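Local structure of putative pyrroline carboxylate reductase (2AHR) at residues Gly12-Gln24 / Ile111-Ser123. The protein probably catalyses the last step of proline biosynthesis, the reduction of 1-pyrroline-5-carboxylate to L-proline with NADPH or NADH. Sequence-based numbering, arbitrary orientation.
Sequences GKMASAIIKGLKQ and IMPNMNAQILQSS. With NAP (NADP nicotinamide-adenine-dinucleotide phosphate), chain S.
Helix 13-22 lies against the 3-10 turn 115-118 and the loop after it, with the CA atoms of Ala17 and Gln118 4.8 Å apart. Ala17 and Ala117 meet with their methyl groups here, CB to CB at 3.9 Å, and CG of Gln118 packs on the same methyl of Ala17. Water 2 bridges the two backbones: it donates to Ala17 O and Ala117 O and accepts from Gly21 N. Met14, a selenomethionine, packs beside the alanines. Its CG is anti to the backbone N (chi1 -162°), and bends at chi2 and chi3 carry CE in among Pro113 CB, Asn114 O and Ala117 CB. Met14 SE touches CE of Met115, also a selenomethionine. Ile18 adds CG2 against the Ala117 methyl.

This helix is the first of the Rossmann fold and follows the glycine-rich turn after strand 5-9. Gly12 is its N-cap. The amide of Met14 donates to the pyrophosphate oxygen O2N of NADP at 3.0 Å, with a nearly straight bond (168°). CB and CG of Met14 lie by the nicotinamide ring. Met115 CE approaches the carboxamide oxygen O7N at 3.6 Å, and Pro113 O comes near ring atom C5N. Both segments therefore line one cofactor pocket.

An Asx turn, Asn116 N to Asn114 OD1, shapes the start of the 3-10 turn. Asn114 ND2 is hydrogen-bonded to Ala165 O of helix 158-185. Further along the 12-24 segment, Leu120 lays CD2 on CA of Gly21, which has no side chain, at 3.6 Å. The extended Lys20 crosses Leu120 at about a right angle, and its NZ makes a weak hydrogen bond (3.5 Å) to Gln118 O. Gln24 sets its amide group against Leu120 CD1.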
ATOM      1  N   GLY E  12       0.466  38.918 -16.146  1.00 50.35           N
ATOM      2  CA  GLY E  12       1.427  37.865 -15.863  1.00 50.36           C
ATOM      3  C   GLY E  12       1.523  36.954 -17.068  1.00 50.41           C
ATOM      4  O   GLY E  12       1.275  37.374 -18.197  1.00 49.88           O
ATOM      5  N   LYS E  13       1.830  35.688 -16.807  1.00 50.63           N
ATOM      6  CA  LYS E  13       2.047  34.720 -17.866  1.00 50.94           C
ATOM      7  C   LYS E  13       0.806  34.497 -18.736  1.00 49.97           C
ATOM      8  O   LYS E  13       0.894  34.571 -19.966  1.00 49.59           O
ATOM      9  CB  LYS E  13       2.594  33.416 -17.275  1.00 51.74           C
ATOM     10  CG  LYS E  13       3.868  33.665 -16.445  1.00 53.93           C
ATOM     11  CD  LYS E  13       4.756  32.433 -16.323  1.00 57.40           C
ATOM     12  CE  LYS E  13       6.242  32.815 -16.190  1.00 57.48           C
ATOM     13  NZ  LYS E  13       6.828  33.117 -17.527  1.00 57.69           N
HETATM   14  N   MSE E  14      -0.352  34.284 -18.106  1.00 48.74           N
HETATM   15  CA  MSE E  14      -1.575  33.991 -18.872  1.00 47.33           C
HETATM   16  C   MSE E  14      -2.034  35.218 -19.694  1.00 47.66           C
HETATM   17  O   MSE E  14      -2.289  35.111 -20.907  1.00 47.54           O
HETATM   18  CB  MSE E  14      -2.670  33.424 -17.958  1.00 46.41           C
HETATM   19  CG  MSE E  14      -3.825  32.681 -18.662  1.00 42.44           C
HETATM   20 SE   MSE E  14      -3.446  31.416 -19.884  1.00 32.04          SE
HETATM   21  CE  MSE E  14      -3.799  32.357 -21.362  1.00 33.90           C
ATOM     22  N   ALA E  15      -2.076  36.387 -19.059  1.00 47.71           N
ATOM     23  CA  ALA E  15      -2.446  37.624 -19.770  1.00 47.91           C
ATOM     24  C   ALA E  15      -1.444  37.995 -20.875  1.00 48.37           C
ATOM     25  O   ALA E  15      -1.847  38.417 -21.967  1.00 48.14           O
ATOM     26  CB  ALA E  15      -2.643  38.775 -18.795  1.00 47.60           C
ATOM     27  N   SER E  16      -0.149  37.827 -20.603  1.00 48.77           N
ATOM     28  CA  SER E  16       0.869  38.035 -21.643  1.00 50.05           C
ATOM     29  C   SER E  16       0.592  37.162 -22.872  1.00 50.59           C
ATOM     30  O   SER E  16       0.623  37.652 -24.000  1.00 51.12           O
ATOM     31  CB  SER E  16       2.285  37.771 -21.117  1.00 50.00           C
ATOM     32  OG  SER E  16       2.582  38.605 -20.002  1.00 50.62           O
ATOM     33  N   ALA E  17       0.315  35.878 -22.649  1.00 50.86           N
ATOM     34  CA  ALA E  17      -0.063  34.969 -23.738  1.00 51.44           C
ATOM     35  C   ALA E  17      -1.228  35.472 -24.609  1.00 51.64           C
ATOM     36  O   ALA E  17      -1.141  35.393 -25.828  1.00 52.58           O
ATOM     37  CB  ALA E  17      -0.349  33.562 -23.199  1.00 51.58           C
ATOM     38  N   ILE E  18      -2.303  35.999 -24.019  1.00 51.58           N
ATOM     39  CA  ILE E  18      -3.435  36.451 -24.851  1.00 51.55           C
ATOM     40  C   ILE E  18      -3.206  37.794 -25.581  1.00 51.96           C
ATOM     41  O   ILE E  18      -3.927  38.109 -26.525  1.00 51.25           O
ATOM     42  CB  ILE E  18      -4.806  36.468 -24.114  1.00 51.79           C
ATOM     43  CG1 ILE E  18      -4.940  37.683 -23.213  1.00 51.25           C
ATOM     44  CG2 ILE E  18      -5.081  35.145 -23.359  1.00 50.71           C
ATOM     45  CD1 ILE E  18      -6.367  38.047 -22.969  1.00 52.44           C
ATOM     46  N   ILE E  19      -2.214  38.570 -25.138  1.00 52.54           N
ATOM     47  CA  ILE E  19      -1.870  39.845 -25.785  1.00 53.16           C
ATOM     48  C   ILE E  19      -1.507  39.636 -27.253  1.00 53.12           C
ATOM     49  O   ILE E  19      -2.046  40.304 -28.129  1.00 53.08           O
ATOM     50  CB  ILE E  19      -0.722  40.595 -25.055  1.00 53.52           C
ATOM     51  CG1 ILE E  19      -1.175  41.106 -23.682  1.00 52.20           C
ATOM     52  CG2 ILE E  19      -0.219  41.773 -25.891  1.00 53.59           C
ATOM     53  CD1 ILE E  19      -2.461  41.861 -23.697  1.00 51.76           C
ATOM     54  N   LYS E  20      -0.622  38.680 -27.515  1.00 53.59           N
ATOM     55  CA  LYS E  20      -0.233  38.343 -28.881  1.00 53.44           C
ATOM     56  C   LYS E  20      -1.441  38.194 -29.825  1.00 52.94           C
ATOM     57  O   LYS E  20      -1.455  38.792 -30.894  1.00 52.92           O
ATOM     58  CB  LYS E  20       0.634  37.082 -28.900  1.00 54.05           C
ATOM     59  CG  LYS E  20       1.267  36.805 -30.262  1.00 56.11           C
ATOM     60  CD  LYS E  20       1.559  35.325 -30.470  1.00 59.51           C
ATOM     61  CE  LYS E  20       1.866  35.041 -31.929  1.00 61.67           C
ATOM     62  NZ  LYS E  20       2.159  33.586 -32.150  1.00 64.60           N
ATOM     63  N   GLY E  21      -2.447  37.415 -29.421  1.00 52.09           N
ATOM     64  CA  GLY E  21      -3.681  37.265 -30.191  1.00 51.32           C
ATOM     65  C   GLY E  21      -4.481  38.557 -30.312  1.00 51.02           C
ATOM     66  O   GLY E  21      -5.073  38.833 -31.358  1.00 50.34           O
ATOM     67  N   LEU E  22      -4.485  39.349 -29.242  1.00 50.79           N
ATOM     68  CA  LEU E  22      -5.182  40.646 -29.219  1.00 50.86           C
ATOM     69  C   LEU E  22      -4.509  41.713 -30.103  1.00 51.16           C
ATOM     70  O   LEU E  22      -5.171  42.636 -30.577  1.00 51.79           O
ATOM     71  CB  LEU E  22      -5.340  41.155 -27.780  1.00 50.41           C
ATOM     72  CG  LEU E  22      -6.253  40.402 -26.799  1.00 49.24           C
ATOM     73  CD1 LEU E  22      -6.081  40.985 -25.411  1.00 47.82           C
ATOM     74  CD2 LEU E  22      -7.711  40.454 -27.206  1.00 47.73           C
ATOM     75  N   LYS E  23      -3.199  41.585 -30.315  1.00 51.16           N
ATOM     76  CA  LYS E  23      -2.475  42.445 -31.259  1.00 51.29           C
ATOM     77  C   LYS E  23      -2.876  42.181 -32.716  1.00 51.36           C
ATOM     78  O   LYS E  23      -2.673  43.021 -33.572  1.00 51.08           O
ATOM     79  CB  LYS E  23      -0.962  42.285 -31.102  1.00 50.88           C
ATOM     80  CG  LYS E  23      -0.384  42.915 -29.855  1.00 50.22           C
ATOM     81  CD  LYS E  23       1.121  42.721 -29.858  1.00 51.28           C
ATOM     82  CE  LYS E  23       1.771  43.202 -28.575  1.00 50.93           C
ATOM     83  NZ  LYS E  23       3.257  43.091 -28.669  1.00 50.85           N
ATOM     84  N   GLN E  24      -3.450  41.014 -32.987  1.00 51.83           N
ATOM     85  CA  GLN E  24      -3.900  40.666 -34.332  1.00 52.29           C
ATOM     86  C   GLN E  24      -5.341  41.115 -34.581  1.00 52.18           C
ATOM     87  O   GLN E  24      -5.946  40.783 -35.604  1.00 52.10           O
ATOM     88  CB  GLN E  24      -3.734  39.158 -34.591  1.00 52.60           C
ATOM     89  CG  GLN E  24      -2.280  38.696 -34.657  1.00 54.01           C
ATOM     90  CD  GLN E  24      -2.115  37.314 -35.276  1.00 57.72           C
ATOM     91  OE1 GLN E  24      -3.094  36.667 -35.682  1.00 58.89           O
ATOM     92  NE2 GLN E  24      -0.866  36.852 -35.363  1.00 58.78           N
ATOM     93  N   ILE E 111     -13.937  34.060 -19.031  1.00 33.85           N
ATOM     94  CA  ILE E 111     -13.223  33.161 -19.925  1.00 33.73           C
ATOM     95  C   ILE E 111     -12.310  32.188 -19.154  1.00 33.85           C
ATOM     96  O   ILE E 111     -11.832  32.485 -18.028  1.00 33.91           O
ATOM     97  CB  ILE E 111     -12.403  33.926 -21.014  1.00 34.02           C
ATOM     98  CG1 ILE E 111     -11.300  34.778 -20.375  1.00 32.90           C
ATOM     99  CG2 ILE E 111     -13.340  34.742 -21.928  1.00 32.97           C
ATOM    100  CD1 ILE E 111     -10.290  35.402 -21.403  1.00 33.00           C
HETATM  101  N   MSE E 112     -12.105  31.008 -19.737  1.00 33.16           N
HETATM  102  CA  MSE E 112     -11.129  30.061 -19.206  1.00 32.84           C
HETATM  103  C   MSE E 112     -10.225  29.633 -20.340  1.00 32.59           C
HETATM  104  O   MSE E 112     -10.563  28.717 -21.073  1.00 32.14           O
HETATM  105  CB  MSE E 112     -11.781  28.850 -18.511  1.00 32.64           C
HETATM  106  CG  MSE E 112     -10.771  27.896 -17.779  1.00 31.82           C
HETATM  107 SE   MSE E 112      -9.361  28.719 -16.930  1.00 25.50          SE
HETATM  108  CE  MSE E 112     -10.331  29.582 -15.714  1.00 25.75           C
ATOM    109  N   PRO E 113      -9.094  30.348 -20.508  1.00 32.22           N
ATOM    110  CA  PRO E 113      -8.066  30.097 -21.515  1.00 32.28           C
ATOM    111  C   PRO E 113      -6.970  29.151 -21.024  1.00 32.44           C
ATOM    112  O   PRO E 113      -6.988  28.721 -19.863  1.00 32.16           O
ATOM    113  CB  PRO E 113      -7.488  31.501 -21.770  1.00 31.99           C
ATOM    114  CG  PRO E 113      -7.585  32.181 -20.400  1.00 32.51           C
ATOM    115  CD  PRO E 113      -8.794  31.546 -19.696  1.00 32.69           C
ATOM    116  N   ASN E 114      -6.026  28.823 -21.902  1.00 32.39           N
ATOM    117  CA  ASN E 114      -4.849  28.070 -21.491  1.00 32.43           C
ATOM    118  C   ASN E 114      -3.577  28.622 -22.147  1.00 33.31           C
ATOM    119  O   ASN E 114      -3.643  29.553 -22.959  1.00 33.00           O
ATOM    120  CB  ASN E 114      -5.039  26.554 -21.681  1.00 32.08           C
ATOM    121  CG  ASN E 114      -5.164  26.144 -23.145  1.00 33.15           C
ATOM    122  OD1 ASN E 114      -4.553  26.753 -24.034  1.00 34.20           O
ATOM    123  ND2 ASN E 114      -5.941  25.106 -23.398  1.00 30.38           N
HETATM  124  N   MSE E 115      -2.423  28.069 -21.789  1.00 34.08           N
HETATM  125  CA  MSE E 115      -1.145  28.660 -22.192  1.00 34.71           C
HETATM  126  C   MSE E 115      -0.903  28.492 -23.714  1.00 35.23           C
HETATM  127  O   MSE E 115      -0.021  29.136 -24.279  1.00 35.46           O
HETATM  128  CB  MSE E 115      -0.011  28.072 -21.342  1.00 34.63           C
HETATM  129  CG  MSE E 115       1.354  28.795 -21.401  1.00 34.51           C
HETATM  130 SE   MSE E 115       1.446  30.518 -20.833  1.00 34.95          SE
HETATM  131  CE  MSE E 115       0.540  30.536 -19.327  1.00 36.29           C
ATOM    132  N   ASN E 116      -1.717  27.661 -24.371  1.00 35.22           N
ATOM    133  CA  ASN E 116      -1.650  27.499 -25.828  1.00 35.25           C
ATOM    134  C   ASN E 116      -2.119  28.742 -26.603  1.00 35.55           C
ATOM    135  O   ASN E 116      -1.987  28.813 -27.827  1.00 34.68           O
ATOM    136  CB  ASN E 116      -2.413  26.250 -26.271  1.00 35.14           C
ATOM    137  CG  ASN E 116      -1.884  24.990 -25.607  1.00 35.53           C
ATOM    138  OD1 ASN E 116      -2.649  24.062 -25.258  1.00 35.74           O
ATOM    139  ND2 ASN E 116      -0.578  24.959 -25.405  1.00 28.96           N
ATOM    140  N   ALA E 117      -2.673  29.708 -25.875  1.00 35.86           N
ATOM    141  CA  ALA E 117      -2.845  31.062 -26.397  1.00 36.61           C
ATOM    142  C   ALA E 117      -1.552  31.568 -27.024  1.00 37.17           C
ATOM    143  O   ALA E 117      -1.595  32.309 -28.008  1.00 37.52           O
ATOM    144  CB  ALA E 117      -3.316  32.012 -25.294  1.00 35.78           C
ATOM    145  N   GLN E 118      -0.406  31.141 -26.472  1.00 37.90           N
ATOM    146  CA  GLN E 118       0.916  31.532 -26.973  1.00 38.26           C
ATOM    147  C   GLN E 118       1.095  31.223 -28.448  1.00 37.53           C
ATOM    148  O   GLN E 118       1.883  31.887 -29.122  1.00 38.44           O
ATOM    149  CB  GLN E 118       2.039  30.837 -26.211  1.00 38.46           C
ATOM    150  CG  GLN E 118       2.315  31.402 -24.840  1.00 40.73           C
ATOM    151  CD  GLN E 118       3.463  30.691 -24.141  1.00 42.60           C
ATOM    152  OE1 GLN E 118       3.813  29.573 -24.487  1.00 43.90           O
ATOM    153  NE2 GLN E 118       4.050  31.346 -23.148  1.00 44.29           N
ATOM    154  N   ILE E 119       0.400  30.206 -28.942  1.00 36.46           N
ATOM    155  CA  ILE E 119       0.473  29.877 -30.363  1.00 35.48           C
ATOM    156  C   ILE E 119      -0.897  30.063 -31.005  1.00 34.49           C
ATOM    157  O   ILE E 119      -1.157  29.548 -32.086  1.00 33.58           O
ATOM    158  CB  ILE E 119       1.074  28.458 -30.615  1.00 35.76           C
ATOM    159  CG1 ILE E 119       0.231  27.364 -29.924  1.00 35.05           C
ATOM    160  CG2 ILE E 119       2.538  28.412 -30.143  1.00 35.14           C
ATOM    161  CD1 ILE E 119       0.581  25.924 -30.392  1.00 33.27           C
ATOM    162  N   LEU E 120      -1.769  30.801 -30.308  1.00 33.64           N
ATOM    163  CA  LEU E 120      -3.122  31.085 -30.771  1.00 33.57           C
ATOM    164  C   LEU E 120      -3.941  29.823 -30.943  1.00 33.95           C
ATOM    165  O   LEU E 120      -4.754  29.736 -31.874  1.00 32.89           O
ATOM    166  CB  LEU E 120      -3.133  31.905 -32.083  1.00 33.66           C
ATOM    167  CG  LEU E 120      -2.145  33.062 -32.247  1.00 33.98           C
ATOM    168  CD1 LEU E 120      -2.367  33.779 -33.610  1.00 36.52           C
ATOM    169  CD2 LEU E 120      -2.258  34.039 -31.093  1.00 32.60           C
ATOM    170  N   GLN E 121      -3.739  28.859 -30.030  1.00 34.15           N
ATOM    171  CA  GLN E 121      -4.487  27.605 -30.032  1.00 35.15           C
ATOM    172  C   GLN E 121      -5.024  27.247 -28.646  1.00 35.33           C
ATOM    173  O   GLN E 121      -5.172  26.055 -28.295  1.00 35.44           O
ATOM    174  CB  GLN E 121      -3.635  26.455 -30.587  1.00 36.31           C
ATOM    175  CG  GLN E 121      -3.470  26.482 -32.123  1.00 38.25           C
ATOM    176  CD  GLN E 121      -2.683  25.294 -32.622  1.00 43.17           C
ATOM    177  OE1 GLN E 121      -2.950  24.134 -32.253  1.00 45.49           O
ATOM    178  NE2 GLN E 121      -1.696  25.567 -33.463  1.00 46.30           N
ATOM    179  N   SER E 122      -5.344  28.282 -27.875  1.00 34.64           N
ATOM    180  CA  SER E 122      -6.030  28.104 -26.613  1.00 34.41           C
ATOM    181  C   SER E 122      -7.375  27.408 -26.839  1.00 34.04           C
ATOM    182  O   SER E 122      -7.980  27.531 -27.914  1.00 33.64           O
ATOM    183  CB  SER E 122      -6.231  29.451 -25.934  1.00 34.33           C
ATOM    184  OG  SER E 122      -7.026  29.318 -24.778  1.00 34.90           O
ATOM    185  N   SER E 123      -7.816  26.645 -25.841  1.00 33.93           N
ATOM    186  CA  SER E 123      -9.173  26.103 -25.837  1.00 33.90           C
ATOM    187  C   SER E 123      -9.900  26.844 -24.719  1.00 34.23           C
ATOM    188  O   SER E 123      -9.735  26.514 -23.535  1.00 34.62           O
ATOM    189  CB  SER E 123      -9.161  24.578 -25.602  1.00 34.50           C
ATOM    190  OG  SER E 123      -8.258  23.916 -26.495  1.00 34.51           O
TER
HETATM  191  PA  NAP S1504       0.870  35.119 -12.476  1.00 71.82           P
HETATM  192  O1A NAP S1504       1.367  35.020 -11.076  1.00 70.64           O
HETATM  193  O2A NAP S1504       1.902  34.618 -13.430  1.00 71.30           O
HETATM  194  O5B NAP S1504       0.410  36.619 -12.869  1.00 71.91           O
HETATM  195  C5B NAP S1504      -0.246  37.475 -11.962  1.00 74.73           C
HETATM  196  C4B NAP S1504       0.254  38.894 -12.223  1.00 76.90           C
HETATM  197  O4B NAP S1504      -0.546  39.865 -11.570  1.00 77.46           O
HETATM  198  C3B NAP S1504       1.692  39.073 -11.742  1.00 77.49           C
HETATM  199  O3B NAP S1504       2.484  39.437 -12.852  1.00 77.05           O
HETATM  200  C2B NAP S1504       1.638  40.176 -10.697  1.00 78.55           C
HETATM  201  O2B NAP S1504       2.657  41.156 -10.815  1.00 80.39           O
HETATM  202  C1B NAP S1504       0.314  40.855 -11.024  1.00 78.30           C
HETATM  203  N9A NAP S1504      -0.227  41.581  -9.849  1.00 78.43           N
HETATM  204  C8A NAP S1504      -0.028  41.299  -8.515  1.00 78.32           C
HETATM  205  N7A NAP S1504      -0.687  42.227  -7.778  1.00 78.70           N
HETATM  206  C5A NAP S1504      -1.299  43.101  -8.617  1.00 78.29           C
HETATM  207  C6A NAP S1504      -2.080  44.235  -8.389  1.00 78.02           C
HETATM  208  N6A NAP S1504      -1.878  44.919  -7.265  1.00 78.66           N
HETATM  209  N1A NAP S1504      -2.572  44.932  -9.475  1.00 77.76           N
HETATM  210  C2A NAP S1504      -2.275  44.532 -10.767  1.00 77.27           C
HETATM  211  N3A NAP S1504      -1.491  43.416 -10.979  1.00 76.85           N
HETATM  212  C4A NAP S1504      -1.011  42.709  -9.923  1.00 77.94           C
HETATM  213  O3  NAP S1504      -0.536  34.322 -12.606  1.00 69.77           O
HETATM  214  PN  NAP S1504      -1.098  33.691 -13.989  1.00 68.69           P
HETATM  215  O1N NAP S1504      -0.620  32.280 -14.051  1.00 69.47           O
HETATM  216  O2N NAP S1504      -0.843  34.590 -15.147  1.00 67.83           O
HETATM  217  O5D NAP S1504      -2.686  33.665 -13.690  1.00 66.01           O
HETATM  218  C5D NAP S1504      -3.482  34.822 -13.815  1.00 62.62           C
HETATM  219  C4D NAP S1504      -4.951  34.432 -13.961  1.00 60.42           C
HETATM  220  O4D NAP S1504      -5.153  33.572 -15.067  1.00 58.44           O
HETATM  221  C3D NAP S1504      -5.459  33.694 -12.727  1.00 59.85           C
HETATM  222  O3D NAP S1504      -6.668  34.302 -12.340  1.00 60.11           O
HETATM  223  C2D NAP S1504      -5.692  32.251 -13.156  1.00 58.23           C
HETATM  224  O2D NAP S1504      -6.821  31.710 -12.479  1.00 55.05           O
HETATM  225  C1D NAP S1504      -5.859  32.393 -14.684  1.00 57.31           C
HETATM  226  N1N NAP S1504      -5.366  31.266 -15.520  1.00 55.30           N
HETATM  227  C2N NAP S1504      -4.029  30.923 -15.549  1.00 53.27           C
HETATM  228  C3N NAP S1504      -3.586  29.880 -16.368  1.00 51.06           C
HETATM  229  C7N NAP S1504      -2.125  29.568 -16.513  1.00 49.66           C
HETATM  230  O7N NAP S1504      -1.780  28.545 -17.419  1.00 49.98           O
HETATM  231  N7N NAP S1504      -1.206  30.246 -15.812  1.00 47.53           N
HETATM  232  C4N NAP S1504      -4.507  29.187 -17.164  1.00 51.37           C
HETATM  233  C5N NAP S1504      -5.849  29.540 -17.141  1.00 50.58           C
HETATM  234  C6N NAP S1504      -6.261  30.586 -16.313  1.00 54.38           C
HETATM  235  P2B NAP S1504       4.196  40.936 -10.363  1.00 81.61           P
HETATM  236  O1X NAP S1504       4.895  42.283 -10.435  1.00 81.45           O
HETATM  237  O2X NAP S1504       4.235  40.436  -8.937  1.00 81.93           O
HETATM  238  O3X NAP S1504       4.885  39.942 -11.283  1.00 80.71           O
HETATM  239  O   HOH W   1       3.136  34.477 -22.621  1.00 66.44           O
HETATM  240  O   HOH W   2      -1.937  35.003 -28.129  1.00 52.54           O